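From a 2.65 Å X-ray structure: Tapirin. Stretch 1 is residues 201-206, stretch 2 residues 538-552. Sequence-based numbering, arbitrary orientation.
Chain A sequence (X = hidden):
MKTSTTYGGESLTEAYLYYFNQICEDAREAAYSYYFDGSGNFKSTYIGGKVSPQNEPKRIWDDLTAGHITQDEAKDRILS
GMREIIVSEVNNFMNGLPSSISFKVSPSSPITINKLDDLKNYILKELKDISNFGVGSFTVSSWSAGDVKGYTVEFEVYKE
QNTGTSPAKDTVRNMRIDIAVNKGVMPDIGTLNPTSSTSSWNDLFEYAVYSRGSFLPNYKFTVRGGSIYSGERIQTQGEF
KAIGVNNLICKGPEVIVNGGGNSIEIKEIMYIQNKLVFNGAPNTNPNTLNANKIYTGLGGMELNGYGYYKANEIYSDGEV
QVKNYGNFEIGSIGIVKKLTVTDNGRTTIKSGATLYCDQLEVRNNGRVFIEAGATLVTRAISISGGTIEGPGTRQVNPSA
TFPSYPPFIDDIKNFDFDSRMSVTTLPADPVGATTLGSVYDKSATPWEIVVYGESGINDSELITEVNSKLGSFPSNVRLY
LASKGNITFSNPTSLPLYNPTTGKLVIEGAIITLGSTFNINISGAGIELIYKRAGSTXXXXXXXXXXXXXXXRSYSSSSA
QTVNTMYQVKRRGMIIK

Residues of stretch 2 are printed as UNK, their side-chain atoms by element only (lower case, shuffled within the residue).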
# COMPACT_ATOMS: atom_id res chain seq x y z
N TRP A 201 7.07 0.84 11.74
CA TRP A 201 6.63 1.59 10.55
C TRP A 201 7.54 2.77 10.21
O TRP A 201 7.44 3.30 9.10
CB TRP A 201 5.18 2.09 10.69
CG TRP A 201 4.90 3.02 11.83
CD1 TRP A 201 4.28 2.71 13.00
CD2 TRP A 201 5.24 4.42 11.90
NE1 TRP A 201 4.22 3.82 13.81
CE2 TRP A 201 4.80 4.88 13.16
CE3 TRP A 201 5.88 5.32 11.04
CZ2 TRP A 201 4.98 6.20 13.57
CZ3 TRP A 201 6.06 6.62 11.45
CH2 TRP A 201 5.60 7.06 12.70
N ASN A 202 8.42 3.21 11.11
CA ASN A 202 9.29 4.32 10.76
C ASN A 202 10.69 3.87 10.34
O ASN A 202 11.57 4.71 10.14
CB ASN A 202 9.34 5.35 11.89
CG ASN A 202 10.06 4.86 13.14
OD1 ASN A 202 10.72 3.82 13.14
ND2 ASN A 202 9.95 5.64 14.21
N ASP A 203 10.90 2.57 10.14
CA ASP A 203 12.18 2.00 9.75
C ASP A 203 12.23 1.79 8.24
O ASP A 203 11.43 1.02 7.70
CB ASP A 203 12.40 0.67 10.46
CG ASP A 203 13.76 0.08 10.21
OD1 ASP A 203 14.68 0.83 9.80
OD2 ASP A 203 13.90 -1.14 10.44
N LEU A 204 13.19 2.44 7.58
CA LEU A 204 13.29 2.32 6.13
C LEU A 204 13.47 0.88 5.68
O LEU A 204 12.94 0.47 4.64
CB LEU A 204 14.44 3.19 5.61
CG LEU A 204 14.95 3.00 4.17
CD1 LEU A 204 14.10 3.75 3.15
CD2 LEU A 204 16.37 3.49 4.10
N PHE A 205 14.18 0.08 6.46
CA PHE A 205 14.48 -1.29 6.05
C PHE A 205 13.34 -2.26 6.30
O PHE A 205 13.49 -3.46 6.02
CB PHE A 205 15.77 -1.75 6.75
CG PHE A 205 16.95 -0.91 6.37
CD1 PHE A 205 17.55 -1.06 5.13
CD2 PHE A 205 17.38 0.11 7.20
CE1 PHE A 205 18.60 -0.26 4.74
CE2 PHE A 205 18.42 0.92 6.81
CZ PHE A 205 19.04 0.73 5.58
N GLU A 206 12.20 -1.78 6.82
CA GLU A 206 10.98 -2.57 6.89
C GLU A 206 10.20 -2.55 5.58
O GLU A 206 9.33 -3.40 5.38
CB GLU A 206 10.11 -2.06 8.05
CG GLU A 206 8.58 -2.30 7.95
CD GLU A 206 8.16 -3.79 7.94
OE1 GLU A 206 8.96 -4.66 8.36
OE2 GLU A 206 7.03 -4.08 7.49
N UNK A 538 24.40 -4.82 3.08
CA UNK A 538 23.50 -4.10 2.19
C UNK A 538 22.91 -2.89 2.89
O UNK A 538 22.81 -1.81 2.29
c UNK A 538 22.43 -5.06 1.64
c UNK A 538 23.10 -6.17 0.83
c UNK A 538 21.43 -4.34 0.77
c UNK A 538 23.85 -5.67 -0.37
N UNK A 539 22.53 -3.02 4.16
CA UNK A 539 22.02 -1.86 4.90
C UNK A 539 23.07 -0.77 4.99
O UNK A 539 22.79 0.41 4.77
c UNK A 539 21.56 -2.25 6.30
c UNK A 539 19.76 -3.13 7.84
o UNK A 539 20.35 -2.47 8.74
o UNK A 539 18.79 -3.91 8.06
c UNK A 539 20.26 -2.99 6.38
N UNK A 540 24.30 -1.16 5.35
CA UNK A 540 25.39 -0.19 5.44
C UNK A 540 25.59 0.53 4.11
O UNK A 540 25.80 1.74 4.08
c UNK A 540 26.68 -0.89 5.87
o UNK A 540 27.76 0.03 6.00
N UNK A 541 25.49 -0.20 3.00
CA UNK A 541 25.62 0.45 1.70
C UNK A 541 24.49 1.46 1.46
O UNK A 541 24.74 2.58 0.99
c UNK A 541 25.63 -0.60 0.60
o UNK A 541 25.60 0.05 -0.66
N UNK A 542 23.25 1.09 1.79
CA UNK A 542 22.12 1.98 1.58
C UNK A 542 22.17 3.15 2.56
O UNK A 542 21.91 4.30 2.19
c UNK A 542 19.57 -0.84 0.78
c UNK A 542 20.79 1.20 1.69
c UNK A 542 20.68 0.15 0.58
c UNK A 542 19.56 2.16 1.72
N UNK A 543 22.46 2.86 3.83
CA UNK A 543 22.55 3.93 4.82
C UNK A 543 23.60 4.95 4.40
O UNK A 543 23.37 6.16 4.44
o UNK A 543 21.85 2.46 6.63
c UNK A 543 22.98 4.47 7.22
c UNK A 543 22.88 3.36 6.21
N UNK A 544 24.75 4.46 3.93
CA UNK A 544 25.80 5.35 3.45
C UNK A 544 25.33 6.14 2.23
O UNK A 544 25.46 7.36 2.18
o UNK A 544 27.89 5.23 2.26
c UNK A 544 27.05 4.54 3.16
N UNK A 545 24.74 5.45 1.25
CA UNK A 545 24.38 6.09 -0.02
C UNK A 545 23.33 7.19 0.16
O UNK A 545 23.44 8.28 -0.42
o UNK A 545 24.96 4.19 -1.39
c UNK A 545 23.86 5.01 -0.98
c UNK A 545 23.22 5.61 -2.20
N UNK A 546 22.29 6.92 0.95
CA UNK A 546 21.22 7.90 1.17
C UNK A 546 21.49 8.83 2.34
O UNK A 546 20.66 9.72 2.59
c UNK A 546 19.89 7.18 1.43
c UNK A 546 18.10 5.52 0.84
c UNK A 546 19.42 6.18 0.39
c UNK A 546 19.29 6.87 -0.98
N UNK A 547 22.59 8.66 3.07
CA UNK A 547 22.88 9.44 4.27
C UNK A 547 21.68 9.34 5.21
O UNK A 547 21.02 10.32 5.56
n UNK A 547 24.02 12.95 4.88
c UNK A 547 23.92 11.63 5.03
o UNK A 547 24.37 11.04 6.01
c UNK A 547 23.22 10.88 3.90
N UNK A 548 21.38 8.10 5.56
CA UNK A 548 20.15 7.74 6.26
C UNK A 548 20.44 7.66 7.75
O UNK A 548 21.44 7.06 8.15
o UNK A 548 14.94 4.77 8.56
c UNK A 548 17.21 6.74 6.46
c UNK A 548 16.06 6.34 7.13
c UNK A 548 17.21 4.39 7.94
c UNK A 548 16.07 5.17 7.88
c UNK A 548 19.62 6.39 5.77
c UNK A 548 18.34 4.79 7.26
c UNK A 548 18.36 5.96 6.51
N UNK A 549 19.56 8.25 8.55
CA UNK A 549 19.66 8.18 10.01
C UNK A 549 18.40 7.49 10.54
O UNK A 549 17.33 8.09 10.61
c UNK A 549 21.01 10.31 10.02
c UNK A 549 20.05 9.44 12.14
c UNK A 549 19.83 9.57 10.64
c UNK A 549 20.74 11.74 9.69
N UNK A 550 18.51 6.23 10.93
CA UNK A 550 17.34 5.52 11.48
C UNK A 550 16.86 6.16 12.77
O UNK A 550 17.67 6.55 13.62
c UNK A 550 19.33 4.13 11.47
c UNK A 550 19.60 5.31 10.60
c UNK A 550 17.86 4.09 11.73
N UNK A 551 15.54 6.27 12.94
CA UNK A 551 14.96 7.05 14.06
C UNK A 551 15.28 6.50 15.44
O UNK A 551 15.86 7.23 16.26
c UNK A 551 14.51 5.80 12.00
c UNK A 551 13.35 6.67 12.33
c UNK A 551 13.45 6.98 13.79
N UNK A 552 14.93 5.22 15.74
CA UNK A 552 14.70 4.69 17.10
C UNK A 552 14.68 5.70 18.25
O UNK A 552 13.78 6.53 18.24
c UNK A 552 15.38 4.10 14.89
c UNK A 552 16.34 3.36 15.81
c UNK A 552 15.88 3.71 17.28
O HOH W 1 12.55 6.52 8.87

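Position 538 has four side-chain carbons, forked at the first with one arm two carbons long, and its end leads away from stretch 1: I538, an apolar residue suited to its buried place. At 539, three carbons end in two oxygens, the mark of a carboxylate, and the middle carbon lies 3.6 Å from F205 CD1, over one face of the ring: this is E539. The aliphatic part of an acidic side chain thus packs on the aromatic surface.

Positions 540 and 541 each carry one carbon and one oxygen, giving S540 and S541, small polar residues that make no contact with stretch 1; S541 OG is hydrogen-bonded elsewhere in the structure. Position 542 repeats the four carbons forked at the first. Pointing toward stretch 1, it brings the carbon of its short arm to 4.0 Å from F205 CE1 and 4.2 Å from L204 CD2: I542, a buried apolar fit.

At 543 one carbon bears an oxygen and a carbon, and the oxygen lies 3.5 Å from F205 CZ at the ring edge, so this is T543. Its OG1 donates to E539 O (2.9 Å), which settles the hydroxyl against the helix. Position 544, one carbon then one oxygen, is S544, small and polar as its exposed place allows. Position 545 is branched like 543 and out of reach of stretch 1, hence T545, its hydroxyl satisfied within the helix by OG1 donating to S541 O at 2.9 Å.

At 546, four carbons fork at the second, one end carbon 4.2 Å from L204 CD2: L546, apolar and buried. At 547, two carbons, the second with an oxygen and a nitrogen, indicate N547. Its positive phi closes the helix in a Schellman motif, a conformation asparagine tolerates better than most residues.

Position 548 has one carbon, then a six-carbon ring bearing an oxygen. L204 N donates to that oxygen at 3.1 Å, while L204 CD2 stands 3.8 Å from the ring centroid, over the face: Y548. Tyrosine thus offers both an acceptor and an apolar surface.

Position 549, four carbons forked at the first, is I549, exposed and out of reach, its side chain touching a crystal neighbour. At 550, 551 and 552, three carbons close onto the backbone nitrogen; at 551 the middle one lies 3.4 Å from N202 O. These are P550, P551 and P552. The P551 ring is a compact apolar surface pointing toward stretch 1, while P550 and P552 point sideways and hardly touch.

The contact works by inserting L204 and F205 against the helix and the segment after it. Apolar packing supplies most of the fit, and the direct hydrogen bond from L204 anchors it. A water adds a bridge, 2.4 Å from N202 O, to which it donates, and 3.0 Å from Y548 OH.

Stretch 2 (538-552) IESSITSTLNYIPPP
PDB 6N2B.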